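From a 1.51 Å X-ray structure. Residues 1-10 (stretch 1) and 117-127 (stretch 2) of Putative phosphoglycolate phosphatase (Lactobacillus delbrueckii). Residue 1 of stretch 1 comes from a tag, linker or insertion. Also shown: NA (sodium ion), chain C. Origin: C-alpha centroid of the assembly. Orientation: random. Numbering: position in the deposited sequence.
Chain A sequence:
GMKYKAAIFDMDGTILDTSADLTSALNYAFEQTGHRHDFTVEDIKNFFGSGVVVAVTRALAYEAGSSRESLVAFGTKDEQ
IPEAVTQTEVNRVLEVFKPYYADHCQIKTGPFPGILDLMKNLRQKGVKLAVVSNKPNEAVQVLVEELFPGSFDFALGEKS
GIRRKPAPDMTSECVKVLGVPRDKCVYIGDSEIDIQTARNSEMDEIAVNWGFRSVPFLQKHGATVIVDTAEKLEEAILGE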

ATOM      1  N   GLY A   1     -26.486 -15.824   3.226  1.00 14.25           N
ATOM      2  CA  GLY A   1     -25.560 -15.223   2.226  1.00 11.86           C
ATOM      3  C   GLY A   1     -24.204 -14.843   2.796  1.00 11.82           C
ATOM      4  O   GLY A   1     -23.880 -15.147   3.961  1.00 12.47           O
HETATM    5  N   MSE A   2     -23.433 -14.148   1.981  1.00 11.51           N
HETATM    6  CA  MSE A   2     -22.159 -13.561   2.408  1.00 12.12           C
HETATM    7  C   MSE A   2     -22.125 -12.125   2.001  1.00 11.95           C
HETATM    8  O   MSE A   2     -22.433 -11.804   0.850  1.00 11.02           O
HETATM    9  CB  MSE A   2     -20.990 -14.297   1.755  1.00 13.53           C
HETATM   10  CG  MSE A   2     -20.966 -15.749   2.169  1.00 20.87           C
HETATM   11 SE   MSE A   2     -19.476 -16.650   1.346  0.75 26.46          SE
HETATM   12  CE  MSE A   2     -18.124 -15.555   2.083  1.00 12.04           C
ATOM     13  N   LYS A   3     -21.727 -11.247   2.910  1.00  8.88           N
ATOM     14  CA  LYS A   3     -21.593  -9.863   2.546  1.00 10.49           C
ATOM     15  C   LYS A   3     -20.558  -9.734   1.413  1.00 11.39           C
ATOM     16  O   LYS A   3     -20.824  -9.086   0.408  1.00 12.15           O
ATOM     17  CB  LYS A   3     -21.241  -8.976   3.749  1.00  9.96           C
ATOM     18  CG  LYS A   3     -21.422  -7.509   3.437  1.00 13.26           C
ATOM     19  CD  LYS A   3     -21.199  -6.601   4.615  1.00 13.05           C
ATOM     20  CE  LYS A   3     -21.564  -5.176   4.147  1.00 19.89           C
ATOM     21  NZ  LYS A   3     -21.585  -4.178   5.252  1.00 18.73           N
ATOM     22  N   TYR A   4     -19.376 -10.345   1.605  1.00 10.77           N
ATOM     23  CA  TYR A   4     -18.309 -10.310   0.640  1.00 11.04           C
ATOM     24  C   TYR A   4     -17.763 -11.719   0.495  1.00  8.38           C
ATOM     25  O   TYR A   4     -17.434 -12.391   1.485  1.00 10.11           O
ATOM     26  CB  TYR A   4     -17.198  -9.334   1.046  1.00  7.63           C
ATOM     27  CG  TYR A   4     -17.663  -7.918   1.255  1.00 11.15           C
ATOM     28  CD1 TYR A   4     -18.226  -7.179   0.203  1.00  6.41           C
ATOM     29  CD2 TYR A   4     -17.610  -7.323   2.513  1.00  7.71           C
ATOM     30  CE1 TYR A   4     -18.638  -5.860   0.405  1.00  7.68           C
ATOM     31  CE2 TYR A   4     -18.067  -6.034   2.714  1.00 10.02           C
ATOM     32  CZ  TYR A   4     -18.589  -5.315   1.661  1.00 11.89           C
ATOM     33  OH  TYR A   4     -19.042  -4.011   1.850  1.00 11.18           O
ATOM     34  N   LYS A   5     -17.660 -12.172  -0.755  1.00 11.83           N
ATOM     35  CA  LYS A   5     -17.031 -13.447  -1.081  1.00 11.59           C
ATOM     36  C   LYS A   5     -15.505 -13.298  -1.312  1.00  8.08           C
ATOM     37  O   LYS A   5     -14.788 -14.287  -1.343  1.00 10.33           O
ATOM     38  CB  LYS A   5     -17.702 -14.034  -2.327  1.00 12.97           C
ATOM     39  CG  LYS A   5     -19.162 -14.366  -2.104  1.00 18.92           C
ATOM     40  CD  LYS A   5     -19.773 -14.916  -3.383  1.00 23.66           C
ATOM     41  CE  LYS A   5     -21.288 -15.039  -3.334  1.00 29.45           C
ATOM     42  NZ  LYS A   5     -21.769 -15.185  -4.759  1.00 35.75           N
ATOM     43  N   ALA A   6     -15.021 -12.069  -1.485  1.00  7.77           N
ATOM     44  CA  ALA A   6     -13.582 -11.814  -1.659  1.00  9.57           C
ATOM     45  C   ALA A   6     -13.176 -10.572  -0.891  1.00 10.15           C
ATOM     46  O   ALA A   6     -13.887  -9.587  -0.911  1.00  7.93           O
ATOM     47  CB  ALA A   6     -13.198 -11.684  -3.140  1.00 11.27           C
ATOM     48  N   ALA A   7     -12.018 -10.633  -0.221  1.00  9.48           N
ATOM     49  CA  ALA A   7     -11.442  -9.473   0.508  1.00  9.78           C
ATOM     50  C   ALA A   7     -10.066  -9.274  -0.085  1.00  9.55           C
ATOM     51  O   ALA A   7      -9.248 -10.186  -0.088  1.00 10.45           O
ATOM     52  CB  ALA A   7     -11.345  -9.731   2.052  1.00 10.90           C
ATOM     53  N   ILE A   8      -9.870  -8.082  -0.636  1.00  7.01           N
ATOM     54  CA  ILE A   8      -8.669  -7.693  -1.369  1.00  9.77           C
ATOM     55  C   ILE A   8      -7.981  -6.629  -0.518  1.00 10.98           C
ATOM     56  O   ILE A   8      -8.568  -5.562  -0.259  1.00 10.21           O
ATOM     57  CB  ILE A   8      -9.021  -7.140  -2.749  1.00 11.82           C
ATOM     58  CG1 ILE A   8      -9.869  -8.123  -3.534  1.00  8.96           C
ATOM     59  CG2 ILE A   8      -7.736  -6.833  -3.531  1.00 10.39           C
ATOM     60  CD1 ILE A   8     -10.416  -7.462  -4.858  1.00 14.73           C
ATOM     61  N   PHE A   9      -6.757  -6.934  -0.069  1.00 10.17           N
ATOM     62  CA  PHE A   9      -6.020  -6.104   0.873  1.00 10.21           C
ATOM     63  C   PHE A   9      -4.841  -5.397   0.189  1.00 10.84           C
ATOM     64  O   PHE A   9      -4.095  -5.985  -0.615  1.00 10.80           O
ATOM     65  CB  PHE A   9      -5.393  -6.940   1.985  1.00  9.74           C
ATOM     66  CG  PHE A   9      -6.387  -7.668   2.844  1.00  9.84           C
ATOM     67  CD1 PHE A   9      -6.957  -8.849   2.422  1.00 11.68           C
ATOM     68  CD2 PHE A   9      -6.796  -7.127   4.038  1.00  8.50           C
ATOM     69  CE1 PHE A   9      -7.867  -9.507   3.215  1.00  8.75           C
ATOM     70  CE2 PHE A   9      -7.705  -7.817   4.839  1.00 12.10           C
ATOM     71  CZ  PHE A   9      -8.236  -8.979   4.407  1.00 11.29           C
ATOM     72  N   ASP A  10      -4.659  -4.147   0.557  1.00 10.47           N
ATOM     73  CA  ASP A  10      -3.337  -3.490   0.381  1.00 10.61           C
ATOM     74  C   ASP A  10      -2.335  -4.139   1.373  1.00 10.93           C
ATOM     75  O   ASP A  10      -2.728  -4.863   2.300  1.00 11.66           O
ATOM     76  CB  ASP A  10      -3.449  -2.002   0.664  1.00 14.42           C
ATOM     77  CG  ASP A  10      -2.202  -1.232   0.262  1.00 17.59           C
ATOM     78  OD1 ASP A  10      -1.487  -1.606  -0.695  1.00 17.44           O
ATOM     79  OD2 ASP A  10      -1.928  -0.245   0.957  1.00 29.49           O
ATOM     80  N   ASP A 117      -4.489 -14.112  12.524  1.00  9.99           N
ATOM     81  CA  ASP A 117      -5.753 -14.666  12.972  1.00 11.55           C
ATOM     82  C   ASP A 117      -6.899 -14.275  12.015  1.00 10.62           C
ATOM     83  O   ASP A 117      -7.749 -15.083  11.702  1.00 11.64           O
ATOM     84  CB  ASP A 117      -6.141 -14.184  14.388  1.00 12.71           C
ATOM     85  CG  ASP A 117      -5.259 -14.764  15.539  1.00 18.62           C
ATOM     86  OD1 ASP A 117      -4.518 -15.745  15.361  1.00 14.61           O
ATOM     87  OD2 ASP A 117      -5.332 -14.196  16.654  1.00 23.23           O
ATOM     88  N   LEU A 118      -6.916 -13.027  11.583  1.00  7.20           N
ATOM     89  CA  LEU A 118      -7.923 -12.570  10.628  1.00  7.93           C
ATOM     90  C   LEU A 118      -7.957 -13.427   9.386  1.00  9.03           C
ATOM     91  O   LEU A 118      -9.020 -13.841   8.927  1.00 10.27           O
ATOM     92  CB  LEU A 118      -7.660 -11.094  10.262  1.00 10.08           C
ATOM     93  CG  LEU A 118      -8.486 -10.408   9.145  1.00  9.13           C
ATOM     94  CD1 LEU A 118      -9.940 -10.251   9.503  1.00 10.65           C
ATOM     95  CD2 LEU A 118      -7.838  -9.032   8.755  1.00 12.77           C
HETATM   96  N   MSE A 119      -6.788 -13.661   8.811  1.00  9.82           N
HETATM   97  CA  MSE A 119      -6.703 -14.458   7.562  1.00 11.37           C
HETATM   98  C   MSE A 119      -7.186 -15.904   7.740  1.00 12.49           C
HETATM   99  O   MSE A 119      -7.938 -16.447   6.911  1.00 11.53           O
HETATM  100  CB  MSE A 119      -5.296 -14.402   6.927  1.00 11.44           C
HETATM  101  CG  MSE A 119      -4.835 -12.960   6.581  1.00 10.86           C
HETATM  102 SE   MSE A 119      -6.123 -11.867   5.592  0.75 14.34          SE
HETATM  103  CE  MSE A 119      -5.154 -10.177   5.610  1.00 19.02           C
ATOM    104  N   LYS A 120      -6.781 -16.509   8.837  1.00 11.44           N
ATOM    105  CA  LYS A 120      -7.223 -17.857   9.180  1.00 11.81           C
ATOM    106  C   LYS A 120      -8.739 -17.901   9.302  1.00 11.53           C
ATOM    107  O   LYS A 120      -9.392 -18.828   8.786  1.00 10.00           O
ATOM    108  CB  LYS A 120      -6.546 -18.271  10.496  1.00 13.86           C
ATOM    109  CG  LYS A 120      -6.903 -19.645  11.023  1.00 22.09           C
ATOM    110  CD  LYS A 120      -6.006 -20.018  12.226  1.00 26.09           C
ATOM    111  N   ASN A 121      -9.296 -16.906  10.009  1.00  8.30           N
ATOM    112  CA  ASN A 121     -10.713 -16.887  10.306  1.00  9.30           C
ATOM    113  C   ASN A 121     -11.505 -16.642   9.039  1.00  8.90           C
ATOM    114  O   ASN A 121     -12.552 -17.266   8.813  1.00 10.13           O
ATOM    115  CB  ASN A 121     -11.052 -15.797  11.323  1.00 11.23           C
ATOM    116  CG  ASN A 121     -10.531 -16.097  12.737  1.00  9.93           C
ATOM    117  OD1 ASN A 121     -10.079 -17.213  13.034  1.00 14.53           O
ATOM    118  ND2 ASN A 121     -10.557 -15.077  13.600  1.00 11.94           N
ATOM    119  N   LEU A 122     -11.036 -15.712   8.201  1.00  7.49           N
ATOM    120  CA  LEU A 122     -11.795 -15.430   6.960  1.00  9.21           C
ATOM    121  C   LEU A 122     -11.797 -16.642   6.021  1.00 11.41           C
ATOM    122  O   LEU A 122     -12.815 -16.931   5.380  1.00 11.74           O
ATOM    123  CB  LEU A 122     -11.257 -14.183   6.257  1.00 10.35           C
ATOM    124  CG  LEU A 122     -11.466 -12.820   6.950  1.00  8.01           C
ATOM    125  CD1 LEU A 122     -10.688 -11.786   6.156  1.00 11.28           C
ATOM    126  CD2 LEU A 122     -12.927 -12.408   7.115  1.00  9.84           C
ATOM    127  N   ARG A 123     -10.676 -17.337   5.899  1.00  8.64           N
ATOM    128  CA  ARG A 123     -10.603 -18.499   5.009  1.00 12.42           C
ATOM    129  C   ARG A 123     -11.552 -19.566   5.558  1.00 10.65           C
ATOM    130  O   ARG A 123     -12.238 -20.227   4.782  1.00 10.80           O
ATOM    131  CB  ARG A 123      -9.186 -19.051   4.923  1.00 14.87           C
ATOM    132  CG  ARG A 123      -8.211 -18.093   4.272  1.00 22.63           C
ATOM    133  CD  ARG A 123      -6.767 -18.551   4.456  1.00 28.42           C
ATOM    134  NE  ARG A 123      -6.617 -19.959   4.082  1.00 28.49           N
ATOM    135  CZ  ARG A 123      -6.626 -20.414   2.829  1.00 39.01           C
ATOM    136  NH1 ARG A 123      -6.766 -19.583   1.787  1.00 35.35           N
ATOM    137  NH2 ARG A 123      -6.470 -21.715   2.609  1.00 44.37           N
ATOM    138  N   GLN A 124     -11.635 -19.688   6.882  1.00 10.78           N
ATOM    139  CA  GLN A 124     -12.550 -20.675   7.505  1.00 14.16           C
ATOM    140  C   GLN A 124     -14.014 -20.363   7.173  1.00 12.33           C
ATOM    141  O   GLN A 124     -14.835 -21.279   7.108  1.00 12.49           O
ATOM    142  CB  GLN A 124     -12.344 -20.771   9.028  1.00 13.11           C
ATOM    143  N   LYS A 125     -14.344 -19.081   6.984  1.00  9.44           N
ATOM    144  CA  LYS A 125     -15.696 -18.639   6.640  1.00 11.06           C
ATOM    145  C   LYS A 125     -15.933 -18.602   5.131  1.00 11.06           C
ATOM    146  O   LYS A 125     -17.012 -18.212   4.700  1.00 13.05           O
ATOM    147  CB  LYS A 125     -15.976 -17.262   7.229  1.00 10.36           C
ATOM    148  CG  LYS A 125     -15.925 -17.154   8.771  1.00 15.77           C
ATOM    149  CD  LYS A 125     -17.261 -17.552   9.378  1.00 25.92           C
ATOM    150  CE  LYS A 125     -17.238 -17.594  10.909  1.00 28.69           C
ATOM    151  N   GLY A 126     -14.945 -19.050   4.348  1.00 10.34           N
ATOM    152  CA  GLY A 126     -15.063 -19.224   2.905  1.00 11.23           C
ATOM    153  C   GLY A 126     -14.819 -17.979   2.080  1.00 12.04           C
ATOM    154  O   GLY A 126     -15.182 -17.946   0.925  1.00 11.48           O
ATOM    155  N   VAL A 127     -14.194 -16.965   2.654  1.00  9.86           N
ATOM    156  CA  VAL A 127     -13.904 -15.709   1.937  1.00 10.73           C
ATOM    157  C   VAL A 127     -12.592 -15.900   1.204  1.00  9.04           C
ATOM    158  O   VAL A 127     -11.594 -16.367   1.792  1.00  8.67           O
ATOM    159  CB  VAL A 127     -13.794 -14.482   2.906  1.00 11.32           C
ATOM    160  CG1 VAL A 127     -13.509 -13.185   2.131  1.00  9.73           C
ATOM    161  CG2 VAL A 127     -15.063 -14.359   3.777  1.00 10.95           C
TER
HETATM  162 NA    NA C 240      -0.872   1.201   2.044  1.00 35.31          NA
HETATM  163  O   HOH W   1     -15.820 -16.759  -1.438  1.00 21.36           O
HETATM  164  O   HOH W   2      -2.197   2.842   0.371  1.00 22.48           O

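The apolar centre of this contact is an aromatic ring set against one side of a helix. Phe9, on the strand 6-9, points its CA-to-CB bond toward the helix and presents its ring to three side chains spaced within about one turn. Selenomethionine Met119 starts sideways, but its m, m, t rotamer brings its end to the ring: CE of Met119 sits 3.5 Å from the centroid of the Phe9 ring, only 10° off the normal. This is a CH-pi contact, in which a methyl polarised by its bond to selenium meets the electron-rich face. SE of Met119 follows at an oblique 4.2 Å from the same centroid. Leu122 takes the ring's edge, with its CD1 4.1 Å from Phe9 CZ, while Leu118 CD2 approaches Phe9 CE2 obliquely, also at 4.1 Å. The rule to read here is that positions i, i+1 and i+4 of a helix can cradle a single ring from different directions.

The backbones run nearly antiparallel, their directions 157° apart, with the axes 10.6 Å apart at closest approach. That spacing leaves a layer for side chains, and no direct hydrogen bond joins the modelled atoms of the two stretches. Strand alternation selects the partners: Ala7 and Phe9 point toward the other stretch, Ala7 meeting Val127 beyond the helix, whereas Ile8 between them makes no contact with it.

Beyond the ring the chains draw closer. Lys5 and Val127 come within 4.9 Å, CA to CA. Val127 has the largest covered area of any residue here: its CG1 lies 4.1 Å from Ala7 CB, its CG2 reaches 3.7 Å to the selenomethionine methyl Met2 CE, and Tyr4 O lies near both methyls, 3.8 Å from CG2. Met2, partly exposed, closes the apolar layer, and its CE also lies 3.9 Å from Lys125 O.

Gly126 leaves helical geometry with a positive phi of 84°, a conformation that favours glycine, and a Schellman motif finishes the last turn: Gly126 N bonds to Arg123 O at 3.0 Å and Val127 N to Leu122 O at 3.1 Å.

At the polar edge, Lys5 O and Gly126 O are 4.3 Å apart. Both are acceptors, so neither can bond the other; water 1 resolves this by donating to each, 2.7 Å from its O to Lys5 O and 2.7 Å to Gly126 O. Lys5 itself points its CA-to-CB bond away, and it is its backbone O that joins this bridge.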